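Local coordinates for protein predicted ATPase of the ABC class (Vibrio vulnificus, PDB 5D6A) that probably binds and hydrolyses ATP as an ABC-class ATPase whose P-loop domain holds the ATP analogue AMP-PNP, at residues E306-H312 / N564-S569; G339-A344 / S365-F369; P460-L464 / W525-P529; S487-G491 / I512-Y517. All coordinates share one frame; numbering follows the deposited sequence.

Contact 1: residues E306-H312 / N564-S569; sequences EEGRCVH and NRMRKS
R565 reaches across to E306 in a salt bridge that fastens the 564-569 loop, with its type I beta turn from M566 to S569, to the P-loop domain of an ABC-class ATPase. From CG to NE the chain runs extended. CG lies over a face of the R309 guanidinium, and CD passes E306 OE1 at 3.8 Å. NE then takes E306 OE2 on its syn lone pair at 2.8 Å, with a weak second bond to OE1, while NH1 meets the same OE2 at 2.7 Å. The two flat groups lie nearly coplanar, 19° apart, and the arginine offers its NE-NH1 side, both nitrogens closing on the one oxygen OE2. NH2, at the far corner, turns back to the carbonyl of A561. R309 NH2 sits over one face of this guanidinium, 3.5 Å from R565 NH1; that crowding of like charge is probably eased by E306 and by E349, which pairs with R309. R309 in turn clasps C310 O through NE and NH1. Toward the other end of the contact, R567 NH2 bonds to G308 O (2.8 Å), its NH1 going to Q335 O. H312 NE2 donates to M566 O, slightly tilted from the ring plane, with S569 O over a face of the imidazole. One of two bridging waters accepts from H312 N at 2.7 Å and donates to N564 O at 3.0 Å.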
loop_
_atom_site.group_PDB
_atom_site.type_symbol
_atom_site.label_atom_id
_atom_site.label_comp_id
_atom_site.label_asym_id
_atom_site.label_seq_id
_atom_site.Cartn_x
_atom_site.Cartn_y
_atom_site.Cartn_z
ATOM N N GLU A 306 -9.807 -2.041 7.531
ATOM C CA GLU A 306 -9.603 -1.212 6.346
ATOM C C GLU A 306 -10.143 0.175 6.607
ATOM O O GLU A 306 -11.167 0.345 7.261
ATOM C CB GLU A 306 -10.278 -1.790 5.102
ATOM C CG GLU A 306 -9.386 -2.680 4.264
ATOM C CD GLU A 306 -10.075 -3.171 3.001
ATOM O OE1 GLU A 306 -9.721 -2.696 1.898
ATOM O OE2 GLU A 306 -10.996 -4.007 3.113
ATOM N N GLU A 307 -9.442 1.166 6.085
ATOM C CA GLU A 307 -9.837 2.539 6.244
ATOM C C GLU A 307 -10.238 3.040 4.866
ATOM O O GLU A 307 -9.519 2.821 3.889
ATOM C CB GLU A 307 -8.655 3.354 6.783
ATOM C CG GLU A 307 -8.997 4.748 7.301
ATOM C CD GLU A 307 -9.754 4.734 8.622
ATOM O OE1 GLU A 307 -10.038 3.635 9.157
ATOM O OE2 GLU A 307 -10.055 5.832 9.136
ATOM N N GLY A 308 -11.406 3.664 4.780
ATOM C CA GLY A 308 -11.872 4.252 3.529
ATOM C C GLY A 308 -12.529 3.364 2.488
ATOM O O GLY A 308 -12.962 3.866 1.452
ATOM N N ARG A 309 -12.622 2.060 2.738
ATOM C CA ARG A 309 -13.247 1.166 1.759
ATOM C C ARG A 309 -14.751 1.400 1.647
ATOM O O ARG A 309 -15.376 1.964 2.546
ATOM C CB ARG A 309 -13.015 -0.308 2.095
ATOM C CG ARG A 309 -13.626 -0.771 3.413
ATOM C CD ARG A 309 -13.872 -2.273 3.414
ATOM N NE ARG A 309 -14.941 -2.631 2.480
ATOM C CZ ARG A 309 -15.418 -3.863 2.295
ATOM N NH1 ARG A 309 -16.396 -4.059 1.421
ATOM N NH2 ARG A 309 -14.936 -4.894 2.975
ATOM N N CYS A 310 -15.319 0.952 0.532
ATOM C CA CYS A 310 -16.748 1.052 0.302
ATOM C C CYS A 310 -17.383 -0.279 0.686
ATOM O O CYS A 310 -16.717 -1.315 0.679
ATOM C CB CYS A 310 -17.039 1.374 -1.162
ATOM S SG CYS A 310 -16.467 0.118 -2.332
ATOM N N VAL A 311 -18.661 -0.237 1.047
ATOM C CA VAL A 311 -19.417 -1.432 1.428
ATOM C C VAL A 311 -20.782 -1.311 0.775
ATOM O O VAL A 311 -21.408 -0.256 0.856
ATOM C CB VAL A 311 -19.581 -1.543 2.955
ATOM C CG1 VAL A 311 -20.416 -2.764 3.320
ATOM C CG2 VAL A 311 -18.217 -1.600 3.629
ATOM N N HIS A 312 -21.247 -2.383 0.137
ATOM C CA HIS A 312 -22.519 -2.334 -0.589
ATOM C C HIS A 312 -23.670 -3.164 -0.010
ATOM O O HIS A 312 -23.589 -4.387 0.073
ATOM C CB HIS A 312 -22.300 -2.764 -2.039
ATOM C CG HIS A 312 -21.334 -1.901 -2.789
ATOM N ND1 HIS A 312 -21.657 -0.638 -3.237
ATOM C CD2 HIS A 312 -20.067 -2.136 -3.205
ATOM C CE1 HIS A 312 -20.625 -0.126 -3.882
ATOM N NE2 HIS A 312 -19.647 -1.015 -3.879
ATOM N N ASN A 564 -16.428 -6.575 -3.899
ATOM C CA ASN A 564 -17.028 -5.917 -2.734
ATOM C C ASN A 564 -16.405 -4.552 -2.474
ATOM O O ASN A 564 -16.987 -3.728 -1.772
ATOM C CB ASN A 564 -16.853 -6.772 -1.470
ATOM C CG ASN A 564 -17.649 -8.062 -1.508
ATOM O OD1 ASN A 564 -18.630 -8.182 -2.235
ATOM N ND2 ASN A 564 -17.237 -9.031 -0.700
ATOM N N ARG A 565 -15.213 -4.332 -3.030
ATOM C CA ARG A 565 -14.483 -3.073 -2.855
ATOM C C ARG A 565 -14.532 -2.163 -4.077
ATOM O O ARG A 565 -13.935 -1.085 -4.065
ATOM C CB ARG A 565 -13.035 -3.367 -2.469
ATOM C CG ARG A 565 -12.924 -3.979 -1.087
ATOM C CD ARG A 565 -11.554 -4.571 -0.805
ATOM N NE ARG A 565 -11.479 -5.028 0.577
ATOM C CZ ARG A 565 -12.015 -6.161 1.029
ATOM N NH1 ARG A 565 -11.896 -6.475 2.311
ATOM N NH2 ARG A 565 -12.678 -6.975 0.216
HETATM N N MSE A 566 -15.233 -2.591 -5.126
HETATM C CA MSE A 566 -15.385 -1.770 -6.330
HETATM C C MSE A 566 -16.512 -0.822 -6.025
HETATM O O MSE A 566 -17.625 -1.246 -5.715
HETATM C CB MSE A 566 -15.671 -2.626 -7.556
HETATM C CG MSE A 566 -15.086 -1.991 -8.809
HETATM SE SE MSE A 566 -16.530 -1.240 -9.907
HETATM C CE MSE A 566 -17.260 -2.947 -10.561
ATOM N N ARG A 567 -16.228 0.470 -6.128
ATOM C CA ARG A 567 -17.184 1.523 -5.756
ATOM C C ARG A 567 -18.450 1.662 -6.611
ATOM O O ARG A 567 -19.409 2.307 -6.183
ATOM C CB ARG A 567 -16.438 2.857 -5.669
ATOM C CG ARG A 567 -15.310 2.794 -4.648
ATOM C CD ARG A 567 -14.474 4.054 -4.576
ATOM N NE ARG A 567 -13.477 3.946 -3.511
ATOM C CZ ARG A 567 -13.701 4.228 -2.227
ATOM N NH1 ARG A 567 -14.899 4.643 -1.816
ATOM N NH2 ARG A 567 -12.723 4.095 -1.340
ATOM N N LYS A 568 -18.462 1.055 -7.797
ATOM C CA LYS A 568 -19.632 1.128 -8.680
ATOM C C LYS A 568 -20.491 -0.138 -8.630
ATOM O O LYS A 568 -21.624 -0.135 -9.109
ATOM C CB LYS A 568 -19.198 1.370 -10.127
ATOM C CG LYS A 568 -18.411 2.651 -10.365
ATOM C CD LYS A 568 -19.243 3.895 -10.120
ATOM C CE LYS A 568 -18.458 5.146 -10.480
ATOM N NZ LYS A 568 -19.244 6.387 -10.257
ATOM N N SER A 569 -19.955 -1.218 -8.067
ATOM C CA SER A 569 -20.701 -2.475 -7.979
ATOM C C SER A 569 -22.114 -2.269 -7.444
ATOM O O SER A 569 -22.319 -1.543 -6.468
ATOM C CB SER A 569 -19.972 -3.474 -7.077
ATOM O OG SER A 569 -18.735 -3.866 -7.634
HETATM O O HOH W 1 -13.560 -0.074 -1.331
HETATM O O HOH W 2 -19.515 -4.433 -0.272
#

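Contact 2: residues G339-A344 / S365-F369; sequences GSTSQA and SATNF
The ring of F369 and the amide of Q343 are the two flat groups here, their planes 22° apart. Over one face of the ring stands Q343 CB, offset toward the rim, and the rest of the glutamine chain follows it, with CG 3.7 Å from F369 CE2. A344 CA and S340 O approach the ring obliquely, and A344 CB packs on F369 CE1 at 3.9 Å. The amide works through its edge. OE1 accepts from A366 N at 3.2 Å, in the carbonyl plane and almost straight (172°), while NE2 donates to S365 OG at 3.1 Å, close to the amide plane. Q343 gets there with CG anti to the backbone N (chi1 -168°) and an extended chain, which carries the amide past the ring to the loop ahead of helix 367-370. Both segments fit ABC-ATPase landmarks: 339-344 begins the helix at the probable signature motif, where G339 N makes a weak hydrogen bond to AMP-PNP, and 365-369 follows the probable Walker B strand 357-361, as a D-loop would, T367 meeting T367 of the second subunit. The S365 hydroxyl, accepting from Q343, hands its own proton to D361 O. Donor and acceptor ends of one amide are thus both spoken for, which sets its flip and joins the nucleotide-contacting helix to the loop at the subunit interface.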
loop_
_atom_site.group_PDB
_atom_site.type_symbol
_atom_site.label_atom_id
_atom_site.label_comp_id
_atom_site.label_asym_id
_atom_site.label_seq_id
_atom_site.Cartn_x
_atom_site.Cartn_y
_atom_site.Cartn_z
ATOM N N GLY A 339 -13.203 1.598 10.926
ATOM C CA GLY A 339 -12.337 0.463 11.239
ATOM C C GLY A 339 -13.135 -0.769 11.613
ATOM O O GLY A 339 -13.097 -1.782 10.915
ATOM N N SER A 340 -13.849 -0.679 12.729
ATOM C CA SER A 340 -14.687 -1.781 13.199
ATOM C C SER A 340 -15.782 -2.120 12.191
ATOM O O SER A 340 -16.200 -3.273 12.074
ATOM C CB SER A 340 -15.333 -1.426 14.543
ATOM O OG SER A 340 -16.154 -0.277 14.425
ATOM N N THR A 341 -16.245 -1.105 11.470
ATOM C CA THR A 341 -17.291 -1.291 10.482
ATOM C C THR A 341 -16.767 -2.075 9.291
ATOM O O THR A 341 -17.422 -3.000 8.815
ATOM C CB THR A 341 -17.830 0.061 9.989
ATOM O OG1 THR A 341 -18.314 0.819 11.106
ATOM C CG2 THR A 341 -18.952 -0.137 8.991
ATOM N N SER A 342 -15.582 -1.707 8.815
ATOM C CA SER A 342 -14.984 -2.379 7.669
ATOM C C SER A 342 -14.621 -3.816 7.989
ATOM O O SER A 342 -14.756 -4.694 7.142
ATOM C CB SER A 342 -13.734 -1.638 7.193
ATOM O OG SER A 342 -12.774 -1.556 8.226
ATOM N N GLN A 343 -14.152 -4.062 9.205
ATOM C CA GLN A 343 -13.769 -5.416 9.570
ATOM C C GLN A 343 -15.016 -6.281 9.724
ATOM O O GLN A 343 -15.031 -7.432 9.295
ATOM C CB GLN A 343 -12.899 -5.432 10.829
ATOM C CG GLN A 343 -12.242 -6.785 11.070
ATOM C CD GLN A 343 -11.063 -6.722 12.031
ATOM O OE1 GLN A 343 -10.905 -5.765 12.791
ATOM N NE2 GLN A 343 -10.224 -7.753 11.996
ATOM N N ALA A 344 -16.063 -5.710 10.319
ATOM C CA ALA A 344 -17.334 -6.415 10.492
ATOM C C ALA A 344 -17.905 -6.770 9.119
ATOM O O ALA A 344 -18.384 -7.888 8.893
ATOM C CB ALA A 344 -18.319 -5.555 11.269
ATOM N N SER A 365 -5.797 -5.308 13.657
ATOM C CA SER A 365 -7.254 -5.302 13.770
ATOM C C SER A 365 -7.762 -4.221 14.716
ATOM O O SER A 365 -6.995 -3.641 15.492
ATOM C CB SER A 365 -7.751 -6.668 14.248
ATOM O OG SER A 365 -7.439 -7.680 13.308
ATOM N N ALA A 366 -9.066 -3.964 14.642
ATOM C CA ALA A 366 -9.713 -2.970 15.487
ATOM C C ALA A 366 -10.000 -3.568 16.855
ATOM O O ALA A 366 -10.793 -4.500 16.975
ATOM C CB ALA A 366 -11.002 -2.485 14.841
ATOM N N THR A 367 -9.354 -3.026 17.882
ATOM C CA THR A 367 -9.530 -3.506 19.251
ATOM C C THR A 367 -11.004 -3.480 19.656
ATOM O O THR A 367 -11.503 -4.421 20.280
ATOM C CB THR A 367 -8.714 -2.653 20.239
ATOM O OG1 THR A 367 -7.345 -2.603 19.812
ATOM C CG2 THR A 367 -8.792 -3.221 21.658
ATOM N N ASN A 368 -11.689 -2.399 19.290
ATOM C CA ASN A 368 -13.112 -2.230 19.583
ATOM C C ASN A 368 -13.932 -3.407 19.053
ATOM O O ASN A 368 -14.880 -3.865 19.696
ATOM C CB ASN A 368 -13.609 -0.920 18.958
ATOM C CG ASN A 368 -15.083 -0.662 19.210
ATOM O OD1 ASN A 368 -15.696 -1.263 20.093
ATOM N ND2 ASN A 368 -15.660 0.251 18.435
ATOM N N PHE A 369 -13.550 -3.890 17.878
ATOM C CA PHE A 369 -14.229 -5.007 17.230
ATOM C C PHE A 369 -13.911 -6.370 17.853
ATOM O O PHE A 369 -14.734 -7.286 17.794
ATOM C CB PHE A 369 -13.871 -5.014 15.736
ATOM C CG PHE A 369 -14.350 -6.229 14.993
ATOM C CD1 PHE A 369 -15.678 -6.351 14.611
ATOM C CD2 PHE A 369 -13.462 -7.243 14.650
ATOM C CE1 PHE A 369 -16.118 -7.469 13.919
ATOM C CE2 PHE A 369 -13.894 -8.361 13.958
ATOM C CZ PHE A 369 -15.224 -8.473 13.591
#

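Contact 3: residues P460-L464 / W525-P529; sequences PPRAL and WNSNP
L464 and N526 form an antiparallel hydrogen-bonded pair, their side chains on the same face of a three-stranded sheet in which strand 463-465 is central. L464 N donates to N526 O at 2.9 Å, and N526 N returns a bond to L464 O at 3.0 Å. On the face they share, L464 sets its CB against the ring of P529, 3.5 Å from CG, the two side chains crossing at a slant. The leucine extends on toward L563 and F571. W525 is turned differently: its indole presents an edge to A463 O, which lies near the ring plane, with CZ3 3.4 Å away, while A463 CB touches CE3 at 3.9 Å. The same indole has a cation-pi partner in R572 of the third strand. N526 folds its own side chain back, OD1 accepting from N528 N at 2.7 Å in an Asx turn that leads the chain off the strand and into helix 529-536. Polar bonding across this contact is therefore confined to the main chain, and the side chains add apolar cover around it, so that the link between strand 463-465 and the 525-529 segment of the C-terminal domain rests on paired peptide groups flanked by leucine, proline and indole.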
loop_
_atom_site.group_PDB
_atom_site.type_symbol
_atom_site.label_atom_id
_atom_site.label_comp_id
_atom_site.label_asym_id
_atom_site.label_seq_id
_atom_site.Cartn_x
_atom_site.Cartn_y
_atom_site.Cartn_z
ATOM N N PRO A 460 -29.601 -14.505 3.200
ATOM C CA PRO A 460 -29.432 -14.882 1.800
ATOM C C PRO A 460 -28.371 -13.978 1.175
ATOM O O PRO A 460 -28.287 -12.805 1.541
ATOM C CB PRO A 460 -30.810 -14.611 1.186
ATOM C CG PRO A 460 -31.457 -13.625 2.095
ATOM C CD PRO A 460 -30.937 -13.940 3.466
ATOM N N PRO A 461 -27.563 -14.507 0.238
ATOM C CA PRO A 461 -26.529 -13.655 -0.344
ATOM C C PRO A 461 -27.113 -12.482 -1.117
ATOM O O PRO A 461 -28.227 -12.575 -1.635
ATOM C CB PRO A 461 -25.773 -14.599 -1.299
ATOM C CG PRO A 461 -26.264 -15.979 -1.003
ATOM C CD PRO A 461 -27.632 -15.823 -0.420
ATOM N N ARG A 462 -26.369 -11.382 -1.179
ATOM C CA ARG A 462 -26.804 -10.209 -1.924
ATOM C C ARG A 462 -26.761 -10.534 -3.404
ATOM O O ARG A 462 -25.837 -11.201 -3.870
ATOM C CB ARG A 462 -25.865 -9.029 -1.681
ATOM C CG ARG A 462 -25.775 -8.536 -0.248
ATOM C CD ARG A 462 -24.562 -7.626 -0.098
ATOM N NE ARG A 462 -23.320 -8.365 -0.341
ATOM C CZ ARG A 462 -22.113 -7.818 -0.461
ATOM N NH1 ARG A 462 -21.948 -6.501 -0.381
ATOM N NH2 ARG A 462 -21.060 -8.593 -0.684
ATOM N N ALA A 463 -27.752 -10.061 -4.145
ATOM C CA ALA A 463 -27.770 -10.278 -5.579
ATOM C C ALA A 463 -26.838 -9.258 -6.235
ATOM O O ALA A 463 -26.724 -8.128 -5.766
ATOM C CB ALA A 463 -29.183 -10.141 -6.119
ATOM N N LEU A 464 -26.165 -9.663 -7.308
ATOM C CA LEU A 464 -25.257 -8.778 -8.035
ATOM C C LEU A 464 -25.885 -8.361 -9.361
ATOM O O LEU A 464 -26.487 -9.183 -10.047
ATOM C CB LEU A 464 -23.929 -9.487 -8.311
ATOM C CG LEU A 464 -22.881 -8.722 -9.131
ATOM C CD1 LEU A 464 -22.445 -7.445 -8.427
ATOM C CD2 LEU A 464 -21.679 -9.610 -9.408
ATOM N N TRP A 525 -29.607 -9.449 -13.040
ATOM C CA TRP A 525 -29.192 -9.777 -11.680
ATOM C C TRP A 525 -29.003 -11.272 -11.467
ATOM O O TRP A 525 -29.671 -12.091 -12.099
ATOM C CB TRP A 525 -30.230 -9.285 -10.675
ATOM C CG TRP A 525 -30.380 -7.804 -10.604
ATOM C CD1 TRP A 525 -31.119 -7.014 -11.431
ATOM C CD2 TRP A 525 -29.799 -6.933 -9.628
ATOM N NE1 TRP A 525 -31.024 -5.700 -11.040
ATOM C CE2 TRP A 525 -30.223 -5.623 -9.933
ATOM C CE3 TRP A 525 -28.958 -7.133 -8.527
ATOM C CZ2 TRP A 525 -29.835 -4.516 -9.176
ATOM C CZ3 TRP A 525 -28.569 -6.032 -7.779
ATOM C CH2 TRP A 525 -29.009 -4.738 -8.107
ATOM N N ASN A 526 -28.092 -11.611 -10.560
ATOM C CA ASN A 526 -27.825 -12.995 -10.184
ATOM C C ASN A 526 -27.914 -13.066 -8.662
ATOM O O ASN A 526 -27.231 -12.323 -7.966
ATOM C CB ASN A 526 -26.456 -13.445 -10.696
ATOM C CG ASN A 526 -26.178 -14.914 -10.419
ATOM O OD1 ASN A 526 -26.278 -15.374 -9.283
ATOM N ND2 ASN A 526 -25.798 -15.652 -11.456
ATOM N N SER A 527 -28.762 -13.958 -8.156
ATOM C CA SER A 527 -28.991 -14.085 -6.713
ATOM C C SER A 527 -27.928 -14.886 -5.937
ATOM O O SER A 527 -28.081 -15.106 -4.731
ATOM C CB SER A 527 -30.375 -14.681 -6.465
ATOM O OG SER A 527 -30.482 -15.949 -7.067
ATOM N N ASN A 528 -26.864 -15.318 -6.615
ATOM C CA ASN A 528 -25.789 -16.051 -5.949
ATOM C C ASN A 528 -24.490 -15.926 -6.758
ATOM O O ASN A 528 -24.056 -16.880 -7.401
ATOM C CB ASN A 528 -26.190 -17.518 -5.751
ATOM C CG ASN A 528 -25.263 -18.262 -4.804
ATOM O OD1 ASN A 528 -24.300 -17.701 -4.279
ATOM N ND2 ASN A 528 -25.563 -19.530 -4.569
ATOM N N PRO A 529 -23.867 -14.735 -6.725
ATOM C CA PRO A 529 -22.634 -14.425 -7.470
ATOM C C PRO A 529 -21.452 -15.350 -7.183
ATOM O O PRO A 529 -20.741 -15.737 -8.109
ATOM C CB PRO A 529 -22.299 -12.996 -7.022
ATOM C CG PRO A 529 -23.587 -12.430 -6.541
ATOM C CD PRO A 529 -24.337 -13.577 -5.943
#

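Contact 4: residues S487-G491 / I512-Y517; sequences SLRFG and IGWVWY
L488 and F490 approach W516 from two sides, one meeting its face and the other its edge. L488 holds CG anti to the backbone N (chi1 171°), which points the branch at the helix, and chi2 then sets CD2 over the six-membered ring of the indole in a CH-pi contact, 4.0 Å from the centroid. The same methyl also reaches I512 CG2 at 3.8 Å, while CD1 lies 4.1 Å from G513 CA; that glycine carbon stands over the same face of the indole as CD2. F490, two residues along the strand, likewise carries its CG anti to the backbone N. Its ring receives the edge of the tryptophan, CE3 lying over the face nearest F490 CG, at 3.6 Å; the F490 ring and the six-membered ring of W516 are T-shaped, with planes at 74° and centroids 5.3 Å apart. W516 keeps CG beside its backbone N, and a small chi2 of 16° turns the indole so that face and edge serve different partners. F490 CE1 also rests on W516 CB and near G513 O. No hydrogen bond spans the contact, which rests on apolar and aromatic packing. Helix 468-475 covers F490 as well, and helix 556-564 covers W516. The axes of the two short segments come within 9.1 Å and run roughly parallel, the layered alpha/beta packing of a helix laid on the middle strand of an antiparallel three-stranded meander.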
loop_
_atom_site.group_PDB
_atom_site.type_symbol
_atom_site.label_atom_id
_atom_site.label_comp_id
_atom_site.label_asym_id
_atom_site.label_seq_id
_atom_site.Cartn_x
_atom_site.Cartn_y
_atom_site.Cartn_z
ATOM N N SER A 487 -3.704 -2.823 -7.140
ATOM C CA SER A 487 -4.776 -2.181 -7.904
ATOM C C SER A 487 -5.299 -2.985 -9.088
ATOM O O SER A 487 -4.569 -3.755 -9.703
ATOM C CB SER A 487 -4.297 -0.812 -8.399
ATOM O OG SER A 487 -5.299 -0.157 -9.160
ATOM N N LEU A 488 -6.579 -2.783 -9.389
ATOM C CA LEU A 488 -7.250 -3.432 -10.513
ATOM C C LEU A 488 -8.106 -2.410 -11.244
ATOM O O LEU A 488 -9.012 -1.817 -10.656
ATOM C CB LEU A 488 -8.138 -4.582 -10.044
ATOM C CG LEU A 488 -9.047 -5.186 -11.127
ATOM C CD1 LEU A 488 -8.249 -5.677 -12.329
ATOM C CD2 LEU A 488 -9.895 -6.305 -10.542
ATOM N N ARG A 489 -7.821 -2.214 -12.527
ATOM C CA ARG A 489 -8.569 -1.268 -13.335
ATOM C C ARG A 489 -9.608 -1.979 -14.200
ATOM O O ARG A 489 -9.287 -2.904 -14.948
ATOM C CB ARG A 489 -7.632 -0.448 -14.215
ATOM C CG ARG A 489 -8.370 0.591 -15.040
ATOM C CD ARG A 489 -7.432 1.466 -15.841
ATOM N NE ARG A 489 -8.177 2.412 -16.663
ATOM C CZ ARG A 489 -7.622 3.367 -17.401
ATOM N NH1 ARG A 489 -6.301 3.522 -17.419
ATOM N NH2 ARG A 489 -8.393 4.175 -18.117
ATOM N N PHE A 490 -10.854 -1.529 -14.083
ATOM C CA PHE A 490 -11.962 -2.075 -14.841
ATOM C C PHE A 490 -12.676 -0.864 -15.430
ATOM O O PHE A 490 -13.515 -0.238 -14.781
ATOM C CB PHE A 490 -12.865 -2.898 -13.921
ATOM C CG PHE A 490 -13.892 -3.718 -14.646
ATOM C CD1 PHE A 490 -13.526 -4.896 -15.287
ATOM C CD2 PHE A 490 -15.228 -3.343 -14.653
ATOM C CE1 PHE A 490 -14.470 -5.667 -15.948
ATOM C CE2 PHE A 490 -16.175 -4.112 -15.308
ATOM C CZ PHE A 490 -15.795 -5.275 -15.957
ATOM N N GLY A 491 -12.308 -0.522 -16.662
ATOM C CA GLY A 491 -12.847 0.655 -17.330
ATOM C C GLY A 491 -12.098 1.864 -16.796
ATOM O O GLY A 491 -10.869 1.916 -16.856
ATOM N N ILE A 512 -8.990 -11.801 -12.159
ATOM C CA ILE A 512 -10.170 -11.300 -11.454
ATOM C C ILE A 512 -10.921 -10.333 -12.367
ATOM O O ILE A 512 -12.147 -10.391 -12.478
ATOM C CB ILE A 512 -9.798 -10.617 -10.115
ATOM C CG1 ILE A 512 -9.359 -11.671 -9.088
ATOM C CG2 ILE A 512 -10.988 -9.853 -9.545
ATOM C CD1 ILE A 512 -8.784 -11.102 -7.807
ATOM N N GLY A 513 -10.179 -9.456 -13.035
ATOM C CA GLY A 513 -10.781 -8.496 -13.949
ATOM C C GLY A 513 -11.453 -9.175 -15.128
ATOM O O GLY A 513 -12.508 -8.730 -15.590
ATOM N N TRP A 514 -10.855 -10.257 -15.624
ATOM C CA TRP A 514 -11.444 -10.969 -16.759
ATOM C C TRP A 514 -12.637 -11.850 -16.362
ATOM O O TRP A 514 -13.403 -12.278 -17.223
ATOM C CB TRP A 514 -10.380 -11.712 -17.566
ATOM C CG TRP A 514 -9.523 -10.737 -18.309
ATOM C CD1 TRP A 514 -8.257 -10.340 -17.993
ATOM C CD2 TRP A 514 -9.908 -9.969 -19.456
ATOM N NE1 TRP A 514 -7.816 -9.399 -18.889
ATOM C CE2 TRP A 514 -8.810 -9.153 -19.799
ATOM C CE3 TRP A 514 -11.070 -9.905 -20.238
ATOM C CZ2 TRP A 514 -8.835 -8.282 -20.893
ATOM C CZ3 TRP A 514 -11.096 -9.041 -21.325
ATOM C CH2 TRP A 514 -9.984 -8.239 -21.642
ATOM N N VAL A 515 -12.797 -12.103 -15.065
ATOM C CA VAL A 515 -13.964 -12.834 -14.579
ATOM C C VAL A 515 -15.113 -11.839 -14.573
ATOM O O VAL A 515 -16.225 -12.157 -14.982
ATOM C CB VAL A 515 -13.754 -13.417 -13.170
ATOM C CG1 VAL A 515 -15.073 -13.894 -12.578
ATOM C CG2 VAL A 515 -12.739 -14.549 -13.214
ATOM N N TRP A 516 -14.822 -10.626 -14.107
ATOM C CA TRP A 516 -15.796 -9.530 -14.087
ATOM C C TRP A 516 -16.318 -9.312 -15.501
ATOM O O TRP A 516 -17.520 -9.158 -15.714
ATOM C CB TRP A 516 -15.116 -8.251 -13.590
ATOM C CG TRP A 516 -14.762 -8.246 -12.123
ATOM C CD1 TRP A 516 -14.692 -9.321 -11.281
ATOM C CD2 TRP A 516 -14.292 -7.126 -11.373
ATOM N NE1 TRP A 516 -14.286 -8.921 -10.032
ATOM C CE2 TRP A 516 -14.021 -7.579 -10.065
ATOM C CE3 TRP A 516 -14.100 -5.774 -11.673
ATOM C CZ2 TRP A 516 -13.570 -6.731 -9.058
ATOM C CZ3 TRP A 516 -13.651 -4.930 -10.672
ATOM C CH2 TRP A 516 -13.391 -5.413 -9.377
ATOM N N TYR A 517 -15.397 -9.315 -16.463
ATOM C CA TYR A 517 -15.732 -9.135 -17.874
ATOM C C TYR A 517 -16.772 -10.156 -18.321
ATOM O O TYR A 517 -17.646 -9.842 -19.124
ATOM C CB TYR A 517 -14.468 -9.242 -18.741
ATOM C CG TYR A 517 -14.707 -9.055 -20.228
ATOM C CD1 TYR A 517 -14.775 -7.782 -20.788
ATOM C CD2 TYR A 517 -14.852 -10.152 -21.075
ATOM C CE1 TYR A 517 -14.991 -7.605 -22.145
ATOM C CE2 TYR A 517 -15.068 -9.986 -22.434
ATOM C CZ TYR A 517 -15.138 -8.711 -22.966
ATOM O OH TYR A 517 -15.357 -8.541 -24.315
#

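Going from the N terminus, contact 1 opens first, at 306-312, and closes last, at 564-569, so its loop encloses the other three. Contact 2 closes a short loop inside it, joining the start of helix 339-352 to helix 367-370 within the P-loop domain. Contact 3 follows in series and spans a second inner loop, within which contact 4 joins a strand to helix 506-519; none of them cross. Contact 1 touches each of its neighbours: E306 O meets S342 OG of contact 2, R462 of contact 3 reaches both H312 O and N564 OD1, and M566 packs on W516 of contact 4. The nucleotide-binding and C-terminal parts are thereby tied together.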